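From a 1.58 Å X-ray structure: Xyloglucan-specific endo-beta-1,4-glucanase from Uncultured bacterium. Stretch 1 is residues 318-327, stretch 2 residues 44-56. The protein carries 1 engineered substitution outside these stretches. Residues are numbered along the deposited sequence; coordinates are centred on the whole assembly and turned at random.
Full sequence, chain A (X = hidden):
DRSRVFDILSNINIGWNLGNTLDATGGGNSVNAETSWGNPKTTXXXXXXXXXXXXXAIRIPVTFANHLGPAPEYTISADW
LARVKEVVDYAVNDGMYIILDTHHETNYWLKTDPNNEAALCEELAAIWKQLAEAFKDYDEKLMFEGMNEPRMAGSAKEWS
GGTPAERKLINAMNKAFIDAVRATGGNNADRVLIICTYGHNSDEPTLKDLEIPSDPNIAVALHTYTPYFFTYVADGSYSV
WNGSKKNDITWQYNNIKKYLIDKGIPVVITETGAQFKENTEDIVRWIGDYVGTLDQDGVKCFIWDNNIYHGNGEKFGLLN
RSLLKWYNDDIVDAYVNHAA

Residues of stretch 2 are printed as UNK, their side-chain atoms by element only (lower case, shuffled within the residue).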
# COMPACT_ATOMS: atom_id res chain seq x y z
N LEU A 318 12.87 8.15 -4.81
CA LEU A 318 12.55 9.15 -5.84
C LEU A 318 12.74 10.56 -5.34
O LEU A 318 13.35 11.39 -6.04
CB LEU A 318 11.18 8.96 -6.47
CG LEU A 318 10.90 7.61 -7.07
CD1 LEU A 318 9.42 7.44 -7.47
CD2 LEU A 318 11.77 7.43 -8.32
N LEU A 319 12.18 10.82 -4.16
CA LEU A 319 12.33 12.10 -3.48
C LEU A 319 13.52 12.09 -2.52
O LEU A 319 13.54 11.33 -1.57
CB LEU A 319 11.06 12.52 -2.79
CG LEU A 319 11.17 13.82 -1.96
CD1 LEU A 319 11.54 14.99 -2.92
CD2 LEU A 319 9.88 14.05 -1.16
N ASN A 320 14.51 12.95 -2.77
CA ASN A 320 15.58 13.18 -1.80
C ASN A 320 15.00 14.08 -0.70
O ASN A 320 14.89 15.31 -0.87
CB ASN A 320 16.83 13.79 -2.43
CG ASN A 320 17.95 13.95 -1.42
OD1 ASN A 320 17.71 14.06 -0.20
ND2 ASN A 320 19.16 14.02 -1.91
N ARG A 321 14.56 13.45 0.38
CA ARG A 321 13.72 14.19 1.34
C ARG A 321 14.49 15.31 2.06
O ARG A 321 13.91 16.36 2.36
CB ARG A 321 13.16 13.21 2.35
CG ARG A 321 12.24 12.17 1.78
CD ARG A 321 11.66 11.27 2.83
NE ARG A 321 11.07 10.10 2.21
CZ ARG A 321 10.61 9.08 2.92
NH1 ARG A 321 10.59 9.19 4.24
NH2 ARG A 321 10.27 7.95 2.35
N SER A 322 15.79 15.11 2.24
CA SER A 322 16.58 16.13 2.96
C SER A 322 16.81 17.37 2.13
O SER A 322 17.00 18.42 2.70
CB SER A 322 17.92 15.60 3.44
OG SER A 322 17.68 14.63 4.42
N LEU A 323 16.87 17.22 0.81
CA LEU A 323 17.14 18.32 -0.09
C LEU A 323 15.87 18.89 -0.71
O LEU A 323 15.92 19.95 -1.35
CB LEU A 323 18.07 17.87 -1.21
CG LEU A 323 19.43 17.47 -0.71
CD1 LEU A 323 20.36 17.29 -1.88
CD2 LEU A 323 19.97 18.54 0.22
N LEU A 324 14.78 18.15 -0.58
CA LEU A 324 13.52 18.48 -1.27
C LEU A 324 13.74 18.62 -2.77
O LEU A 324 13.15 19.52 -3.44
CB LEU A 324 12.85 19.77 -0.68
CG LEU A 324 12.54 19.69 0.82
CD1 LEU A 324 11.93 20.97 1.29
CD2 LEU A 324 11.59 18.52 1.10
N LYS A 325 14.53 17.69 -3.31
CA LYS A 325 14.78 17.59 -4.74
C LYS A 325 14.64 16.12 -5.12
O LYS A 325 14.84 15.26 -4.31
CB LYS A 325 16.22 18.10 -5.08
CG LYS A 325 16.57 19.54 -4.74
CD LYS A 325 15.53 20.57 -5.24
CE LYS A 325 15.68 21.96 -4.62
NZ LYS A 325 16.94 22.53 -5.06
N TRP A 326 14.27 15.87 -6.39
CA TRP A 326 14.05 14.54 -6.85
C TRP A 326 15.37 13.92 -7.30
O TRP A 326 16.19 14.58 -7.99
CB TRP A 326 12.95 14.53 -7.92
CG TRP A 326 11.66 15.02 -7.39
CD1 TRP A 326 11.25 16.32 -7.34
CD2 TRP A 326 10.63 14.24 -6.77
NE1 TRP A 326 9.99 16.41 -6.75
CE2 TRP A 326 9.62 15.14 -6.34
CE3 TRP A 326 10.45 12.87 -6.49
CZ2 TRP A 326 8.44 14.70 -5.69
CZ3 TRP A 326 9.28 12.44 -5.88
CH2 TRP A 326 8.32 13.34 -5.45
N TYR A 327 15.58 12.66 -6.92
CA TYR A 327 16.82 11.96 -7.34
C TYR A 327 16.98 11.80 -8.86
O TYR A 327 18.09 11.76 -9.39
CB TYR A 327 16.88 10.57 -6.77
CG TYR A 327 17.10 10.47 -5.28
CD1 TYR A 327 18.32 10.84 -4.71
CD2 TYR A 327 16.07 10.00 -4.41
CE1 TYR A 327 18.51 10.77 -3.34
CE2 TYR A 327 16.29 9.90 -3.03
CZ TYR A 327 17.48 10.30 -2.52
OH TYR A 327 17.73 10.21 -1.20
N UNK A 44 5.76 18.84 6.87
CA UNK A 44 4.80 19.39 5.94
C UNK A 44 5.43 19.63 4.53
O UNK A 44 4.83 19.33 3.52
c UNK A 44 3.09 21.29 5.62
c UNK A 44 4.16 20.66 6.49
n UNK A 44 1.53 19.92 4.49
c UNK A 44 1.84 20.49 5.61
o UNK A 44 1.15 20.38 6.63
N UNK A 45 6.68 20.12 4.53
CA UNK A 45 7.38 20.44 3.32
C UNK A 45 7.66 19.19 2.48
O UNK A 45 7.58 19.24 1.23
o UNK A 45 8.18 21.64 6.39
c UNK A 45 8.53 22.57 4.17
c UNK A 45 8.45 22.66 5.68
o UNK A 45 8.65 23.78 6.23
c UNK A 45 8.70 21.16 3.60
N UNK A 46 8.04 18.08 3.13
CA UNK A 46 8.26 16.84 2.38
C UNK A 46 6.95 16.47 1.63
O UNK A 46 6.95 16.13 0.45
c UNK A 46 10.25 15.99 3.65
c UNK A 46 10.82 15.23 4.80
c UNK A 46 8.76 15.73 3.33
c UNK A 46 8.59 14.38 2.69
N UNK A 47 5.84 16.46 2.36
CA UNK A 47 4.56 16.08 1.80
C UNK A 47 4.16 17.07 0.69
O UNK A 47 3.68 16.65 -0.38
c UNK A 47 2.10 15.71 2.37
c UNK A 47 3.89 14.73 3.83
c UNK A 47 3.50 15.90 2.92
N UNK A 48 4.35 18.37 0.94
CA UNK A 48 4.09 19.39 -0.08
C UNK A 48 4.81 19.11 -1.39
O UNK A 48 4.28 19.25 -2.49
c UNK A 48 4.52 20.79 0.34
o UNK A 48 2.70 20.93 1.92
c UNK A 48 3.80 21.38 1.50
o UNK A 48 4.42 22.38 2.04
N UNK A 49 6.06 18.69 -1.27
CA UNK A 49 6.91 18.51 -2.44
C UNK A 49 6.39 17.36 -3.30
O UNK A 49 6.39 17.43 -4.54
o UNK A 49 8.82 19.30 -1.14
c UNK A 49 8.37 18.24 -1.98
c UNK A 49 9.32 18.08 -3.12
N UNK A 50 5.98 16.29 -2.62
CA UNK A 50 5.32 15.16 -3.30
C UNK A 50 4.08 15.63 -4.10
O UNK A 50 3.96 15.38 -5.30
c UNK A 50 4.95 14.06 -2.25
c UNK A 50 4.10 12.95 -2.86
c UNK A 50 6.24 13.46 -1.64
N UNK A 51 3.17 16.30 -3.40
CA UNK A 51 1.96 16.81 -3.97
C UNK A 51 2.25 17.74 -5.18
O UNK A 51 1.63 17.66 -6.26
n UNK A 51 -0.58 19.23 -3.35
c UNK A 51 -0.25 17.95 -3.47
o UNK A 51 -1.03 17.08 -3.97
c UNK A 51 1.12 17.59 -2.94
N UNK A 52 3.20 18.64 -4.98
CA UNK A 52 3.47 19.66 -6.00
C UNK A 52 3.98 19.06 -7.31
O UNK A 52 3.78 19.65 -8.41
c UNK A 52 3.95 21.58 -4.36
c UNK A 52 4.49 20.66 -5.47
o UNK A 52 4.86 22.19 -3.69
o UNK A 52 2.71 21.76 -4.21
N UNK A 53 4.63 17.89 -7.20
CA UNK A 53 5.26 17.29 -8.41
C UNK A 53 4.18 16.62 -9.19
O UNK A 53 4.38 16.24 -10.34
c UNK A 53 8.18 16.92 -9.63
c UNK A 53 7.31 15.78 -9.07
n UNK A 53 9.35 16.43 -10.31
c UNK A 53 6.34 16.26 -7.99
n UNK A 53 10.47 15.52 -12.01
c UNK A 53 9.36 16.03 -11.54
n UNK A 53 8.27 16.03 -12.29
N UNK A 54 3.01 16.38 -8.58
CA UNK A 54 1.96 15.67 -9.27
C UNK A 54 1.42 14.39 -8.63
O UNK A 54 0.48 13.78 -9.15
N UNK A 55 2.05 13.96 -7.54
CA UNK A 55 1.54 12.82 -6.79
C UNK A 55 0.54 13.38 -5.80
O UNK A 55 0.90 13.80 -4.69
c UNK A 55 5.87 10.33 -8.27
c UNK A 55 3.74 11.51 -6.90
c UNK A 55 4.68 9.64 -8.09
c UNK A 55 2.65 12.13 -6.04
c UNK A 55 3.62 10.21 -7.42
c UNK A 55 6.01 11.56 -7.72
c UNK A 55 4.96 12.15 -7.05
N UNK A 56 -0.73 13.39 -6.22
CA UNK A 56 -1.77 14.00 -5.35
C UNK A 56 -2.41 13.01 -4.37
O UNK A 56 -3.42 13.30 -3.73
c UNK A 56 -3.70 13.83 -6.97
o UNK A 56 -3.23 12.83 -7.52
c UNK A 56 -2.85 14.75 -6.14
n UNK A 56 -4.99 14.15 -7.03
O HOH W 1 8.10 18.72 -6.28

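Position 44, already helical, has three carbons, the third carrying one oxygen and one nitrogen, and lies out of reach of stretch 1: Gln44. Position 45 has three carbons, the last bearing two oxygens. Its CB lies 4.0 Å from Leu324 CD1 while the carboxylate leads away, so this is Glu45, lending its aliphatic base to the contact.

Position 46 carries four carbons, forked at the first, with one arm two carbons long, and they rest against Leu319, Arg321 and Leu324; that is Ile46. Its CG1 sits 3.8 Å from Leu324 CD2, its CD1 3.9 Å from Arg321 CB, and its CG2 4.1 Å from Leu319 CD2.

Position 47, three carbons forked at the first, points away: Val47. Position 48 has two carbons, the second with two oxygens, and is out of reach. It is Asp48, whose OD1 accepts a 3.0 Å hydrogen bond from Gln44 NE2.

Position 49 has one carbon bearing an oxygen, which touches Leu324, and a methyl, which touches Leu319, hence Thr49. Thr49 OG1 donates to Glu45 O at 2.7 Å and also lies 3.6 Å from Leu324 CD2; CG2 is 3.8 Å from Leu319 CD1.

At position 50 three carbons fork at the first and meet Leu319 and Trp326: Val50, its CG2 3.7 Å from Leu319 CD2. Position 51, two carbons ending in oxygen and nitrogen, points away and is Asn51. Position 52, two carbons ending in two oxygens, makes no contact and is Asp52.

Position 53 runs three carbons, a nitrogen, then a carbon with two more nitrogens, all lying against Trp326: Arg53. Its CD approaches Trp326 NE1 at 3.4 Å, and CZ stands 4.8 Å from the centroid of the indole five-membered ring, over its face, in a cation-pi contact.

Position 54 has no side chain. Its phi of 123° would jam a CB against the preceding carbonyl, so Gly54 closes the helix in a Schellman motif. Position 55, one carbon and a six-carbon ring touching Trp326, is Phe55; CE2 meets Trp326 CH2 at 3.7 Å, the rings near parallel but slid apart. Position 56, two carbons ending in oxygen and nitrogen, is out of reach: Asn56.

The contact is mostly apolar packing, with no direct hydrogen bond between the stretches. Leu319, Leu324 and Trp326 point toward the helix; beyond the Gly54 turn, Phe55 adds a contact at Trp326 CH2. One water accepts from Trp326 NE1 at 3.0 Å and donates to Thr49 O at 2.8 Å. The rule: pack with carbon, bridge the indole nitrogen by water.

Stretch 2, residues 44-56: QEIVDTVNDRGFN
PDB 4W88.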